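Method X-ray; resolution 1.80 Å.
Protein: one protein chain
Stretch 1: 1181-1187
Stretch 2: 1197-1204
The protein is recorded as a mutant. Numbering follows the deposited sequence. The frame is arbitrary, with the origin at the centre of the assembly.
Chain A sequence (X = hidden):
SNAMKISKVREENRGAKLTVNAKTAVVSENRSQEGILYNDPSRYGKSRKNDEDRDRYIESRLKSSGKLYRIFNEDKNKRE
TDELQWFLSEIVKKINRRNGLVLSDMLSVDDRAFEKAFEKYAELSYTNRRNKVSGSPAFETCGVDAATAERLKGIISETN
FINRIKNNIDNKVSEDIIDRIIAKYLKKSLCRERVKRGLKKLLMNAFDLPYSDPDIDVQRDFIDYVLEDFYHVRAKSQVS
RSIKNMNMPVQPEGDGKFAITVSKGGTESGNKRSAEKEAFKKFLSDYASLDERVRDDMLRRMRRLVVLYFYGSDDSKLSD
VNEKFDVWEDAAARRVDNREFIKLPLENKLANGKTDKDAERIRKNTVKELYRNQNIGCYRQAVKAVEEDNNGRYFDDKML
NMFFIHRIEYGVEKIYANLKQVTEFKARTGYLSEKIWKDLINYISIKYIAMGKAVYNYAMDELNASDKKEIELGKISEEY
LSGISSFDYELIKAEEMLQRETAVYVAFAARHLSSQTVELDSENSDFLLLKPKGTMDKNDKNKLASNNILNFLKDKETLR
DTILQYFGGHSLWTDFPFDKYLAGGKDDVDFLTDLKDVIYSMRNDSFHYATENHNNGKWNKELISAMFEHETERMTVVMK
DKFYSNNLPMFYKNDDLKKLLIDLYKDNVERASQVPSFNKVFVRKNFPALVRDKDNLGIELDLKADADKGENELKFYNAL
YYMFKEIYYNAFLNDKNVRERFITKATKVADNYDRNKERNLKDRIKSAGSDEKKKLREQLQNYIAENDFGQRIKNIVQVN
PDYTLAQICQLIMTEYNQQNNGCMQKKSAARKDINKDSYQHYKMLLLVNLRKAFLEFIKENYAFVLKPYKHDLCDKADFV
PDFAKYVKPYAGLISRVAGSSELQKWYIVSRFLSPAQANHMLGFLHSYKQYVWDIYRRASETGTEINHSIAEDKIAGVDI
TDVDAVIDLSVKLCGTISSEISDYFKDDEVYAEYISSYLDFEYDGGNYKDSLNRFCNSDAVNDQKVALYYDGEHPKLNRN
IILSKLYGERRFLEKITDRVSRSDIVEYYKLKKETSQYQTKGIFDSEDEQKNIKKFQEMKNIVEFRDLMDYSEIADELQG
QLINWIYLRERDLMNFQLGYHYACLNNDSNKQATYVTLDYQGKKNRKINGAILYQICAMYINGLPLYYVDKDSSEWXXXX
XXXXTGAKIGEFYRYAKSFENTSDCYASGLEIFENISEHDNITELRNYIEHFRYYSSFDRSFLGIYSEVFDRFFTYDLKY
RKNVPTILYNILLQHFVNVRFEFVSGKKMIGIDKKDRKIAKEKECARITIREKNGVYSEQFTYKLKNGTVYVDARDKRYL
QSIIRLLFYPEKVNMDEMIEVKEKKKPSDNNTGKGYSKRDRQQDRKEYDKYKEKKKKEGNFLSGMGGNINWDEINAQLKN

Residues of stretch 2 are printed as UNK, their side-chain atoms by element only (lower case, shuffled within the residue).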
# COMPACT_ATOMS: atom_id res chain seq x y z
N ILE A 1181 -10.58 -2.45 21.06
CA ILE A 1181 -9.41 -1.92 21.76
C ILE A 1181 -9.07 -2.86 22.91
O ILE A 1181 -9.86 -3.03 23.85
CB ILE A 1181 -9.63 -0.49 22.27
CG1 ILE A 1181 -9.79 0.46 21.09
CG2 ILE A 1181 -8.44 -0.03 23.13
CD1 ILE A 1181 -10.38 1.81 21.50
N ASN A 1182 -7.90 -3.50 22.80
CA ASN A 1182 -7.39 -4.36 23.85
C ASN A 1182 -7.16 -3.53 25.10
O ASN A 1182 -6.40 -2.56 25.06
CB ASN A 1182 -6.08 -5.00 23.39
CG ASN A 1182 -5.69 -6.24 24.18
OD1 ASN A 1182 -6.17 -6.47 25.29
ND2 ASN A 1182 -4.80 -7.04 23.60
N GLY A 1183 -7.83 -3.90 26.19
CA GLY A 1183 -7.68 -3.18 27.44
C GLY A 1183 -8.85 -2.27 27.78
O GLY A 1183 -8.87 -1.70 28.87
N LEU A 1184 -9.81 -2.10 26.88
CA LEU A 1184 -10.95 -1.25 27.15
C LEU A 1184 -12.09 -2.12 27.65
O LEU A 1184 -12.59 -2.97 26.89
CB LEU A 1184 -11.36 -0.49 25.88
CG LEU A 1184 -12.30 0.70 25.99
CD1 LEU A 1184 -11.83 1.71 27.06
CD2 LEU A 1184 -12.42 1.37 24.62
N PRO A 1185 -12.53 -1.96 28.90
CA PRO A 1185 -13.62 -2.80 29.42
C PRO A 1185 -14.92 -2.64 28.66
O PRO A 1185 -15.26 -1.56 28.17
CB PRO A 1185 -13.78 -2.29 30.86
CG PRO A 1185 -12.43 -1.76 31.22
CD PRO A 1185 -11.90 -1.15 29.95
N LEU A 1186 -15.71 -3.72 28.64
CA LEU A 1186 -17.04 -3.69 28.07
C LEU A 1186 -18.03 -4.04 29.19
O LEU A 1186 -17.74 -4.88 30.05
CB LEU A 1186 -17.16 -4.68 26.92
CG LEU A 1186 -18.22 -4.36 25.87
CD1 LEU A 1186 -17.72 -4.70 24.48
CD2 LEU A 1186 -19.50 -5.13 26.19
N TYR A 1187 -19.16 -3.33 29.20
CA TYR A 1187 -20.22 -3.53 30.19
C TYR A 1187 -21.30 -4.39 29.56
O TYR A 1187 -21.72 -4.12 28.43
CB TYR A 1187 -20.82 -2.20 30.63
CG TYR A 1187 -19.81 -1.30 31.27
CD1 TYR A 1187 -18.98 -0.50 30.49
CD2 TYR A 1187 -19.65 -1.27 32.65
CE1 TYR A 1187 -18.04 0.32 31.06
CE2 TYR A 1187 -18.71 -0.44 33.24
CZ TYR A 1187 -17.89 0.34 32.44
OH TYR A 1187 -16.94 1.15 32.99
N UNK A 1197 -22.13 -6.78 34.52
CA UNK A 1197 -20.75 -6.83 34.94
C UNK A 1197 -19.95 -5.96 33.99
O UNK A 1197 -20.48 -5.45 33.00
o UNK A 1197 -18.93 -8.28 35.61
c UNK A 1197 -20.21 -8.26 34.97
c UNK A 1197 -20.11 -8.83 33.56
N UNK A 1198 -18.68 -5.76 34.33
CA UNK A 1198 -17.75 -5.08 33.44
C UNK A 1198 -16.52 -5.97 33.31
O UNK A 1198 -16.05 -6.53 34.31
c UNK A 1198 -16.83 -3.72 35.38
c UNK A 1198 -17.38 -3.67 33.96
c UNK A 1198 -16.39 -2.98 33.00
N UNK A 1199 -16.05 -6.15 32.08
CA UNK A 1199 -14.89 -6.99 31.84
C UNK A 1199 -13.60 -6.24 32.19
O UNK A 1199 -13.62 -5.05 32.49
c UNK A 1199 -14.84 -7.43 30.38
o UNK A 1199 -14.63 -6.28 29.56
N UNK A 1200 -12.48 -6.95 32.13
CA UNK A 1200 -11.21 -6.27 32.30
C UNK A 1200 -10.73 -5.64 31.00
O UNK A 1200 -9.70 -4.94 31.00
o UNK A 1200 -8.95 -9.23 32.43
o UNK A 1200 -10.21 -8.47 30.83
c UNK A 1200 -10.14 -7.21 32.90
c UNK A 1200 -9.75 -8.38 31.98
N UNK A 1201 -11.45 -5.86 29.90
CA UNK A 1201 -11.11 -5.26 28.63
C UNK A 1201 -10.09 -6.01 27.82
O UNK A 1201 -9.86 -5.65 26.66
N UNK A 1202 -9.47 -7.05 28.38
CA UNK A 1202 -8.41 -7.77 27.70
C UNK A 1202 -8.91 -9.02 27.00
O UNK A 1202 -8.13 -9.72 26.35
c UNK A 1202 -7.31 -8.14 28.70
n UNK A 1202 -4.79 -6.25 32.57
c UNK A 1202 -5.07 -6.10 31.11
c UNK A 1202 -5.74 -7.33 30.51
c UNK A 1202 -6.75 -6.93 29.44
N UNK A 1203 -10.20 -9.31 27.09
CA UNK A 1203 -10.74 -10.47 26.39
C UNK A 1203 -10.66 -10.25 24.87
O UNK A 1203 -10.44 -9.14 24.38
o UNK A 1203 -12.31 -8.30 28.31
o UNK A 1203 -14.27 -7.80 27.49
c UNK A 1203 -13.26 -8.52 27.51
c UNK A 1203 -13.19 -9.66 26.50
c UNK A 1203 -12.17 -10.75 26.85
N UNK A 1204 -10.82 -11.35 24.13
CA UNK A 1204 -10.63 -11.35 22.69
C UNK A 1204 -11.68 -10.51 21.98
O UNK A 1204 -12.75 -10.21 22.52
o UNK A 1204 -11.99 -13.31 22.25
c UNK A 1204 -10.68 -12.77 22.14

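Position 1197 carries three side-chain atoms, two carbons and one oxygen, with the first carbon bearing both the oxygen and the second carbon; none touches stretch 1. That beta-branched hydroxyl pattern is threonine, T1197. Its CA-to-CB bond points away from stretch 1, so contact falls to the backbone: the carbonyl O of T1197 lies 3.4 Å from Y1187 CA, 142° at the hydrogen, a CA-H...O contact.

At 1198 there are three carbons, one bearing the other two, and no heteroatom. One branch carbon sits over a face of the Y1187 ring, and the same carbon reaches P1185. A side chain forked at CB and ending in two methyls is valine, V1198. Its CG2 lies 3.7 Å from the centroid of the Y1187 ring, 21° off the ring normal, which defines a CH-pi contact, and CG2 is also 3.4 Å from P1185 CB. V1198 and Y1187 form an antiparallel, non-hydrogen-bonded bridge pair with CA atoms 4.4 Å apart, and their side chains share one face of the sheet. The backbone adds a CA-H...O contact, V1198 CA to L1186 O at 3.4 Å.

Position 1199 shows one carbon followed by one oxygen, the oxygen 2.9 Å from L1186 N, hence serine, S1199. Its OG accepts a hydrogen bond from L1186 N (173° at the hydrogen), while S1199 N donates to L1186 O (2.9 Å, 167°). Both polar backbone atoms of L1186 are thus bound by a single residue.

Position 1200 has two carbons, the second carrying two oxygens, none touching stretch 1: the short carboxylate of aspartate, D1200. Its nearest approach is D1200 CB to P1185 CG, 6.1 Å, the CA-to-CB bond pointing away.

No side-chain atom exists at 1201, which makes it glycine, G1201. Phi/psi of 85/-8 would jam a CB against the preceding carbonyl, and an ideal CB would lie 2.6 Å from both L1184 C and G1183 C, a clash. The bare CA instead approaches L1184 O to 3.2 Å, and G1201 O accepts a hydrogen bond from G1183 N (2.7 Å, 154°).

At 1202, four carbons in a row end in nitrogen; the first, CB, lies 4.0 Å from N1182 OD1. This is lysine, K1202, and the end of the chain leads away. K1202 N donates to D1200 OD1 at 2.9 Å, within stretch 2.

At 1203, three carbons, the third bearing two oxygens, one of these 4.3 Å from L1186 CB, give glutamate, E1203. Its end folds back, so that S1199 OG donates to E1203 OE2 at 2.6 Å; with that proton committed, OG serves L1186 N as acceptor.

One carbon and one oxygen at 1204, without contact to stretch 1, again mean serine, S1204, which caps the helix that follows.

The contact therefore works in three linked parts: V1198 packs on Y1187 and P1185, S1199 clasps the L1186 backbone, and G1201 admits the I1181–L1184 type II turn at close range. Together the stretches bury 439 Å².

Stretch 2 1197-1204: TVSDGKES
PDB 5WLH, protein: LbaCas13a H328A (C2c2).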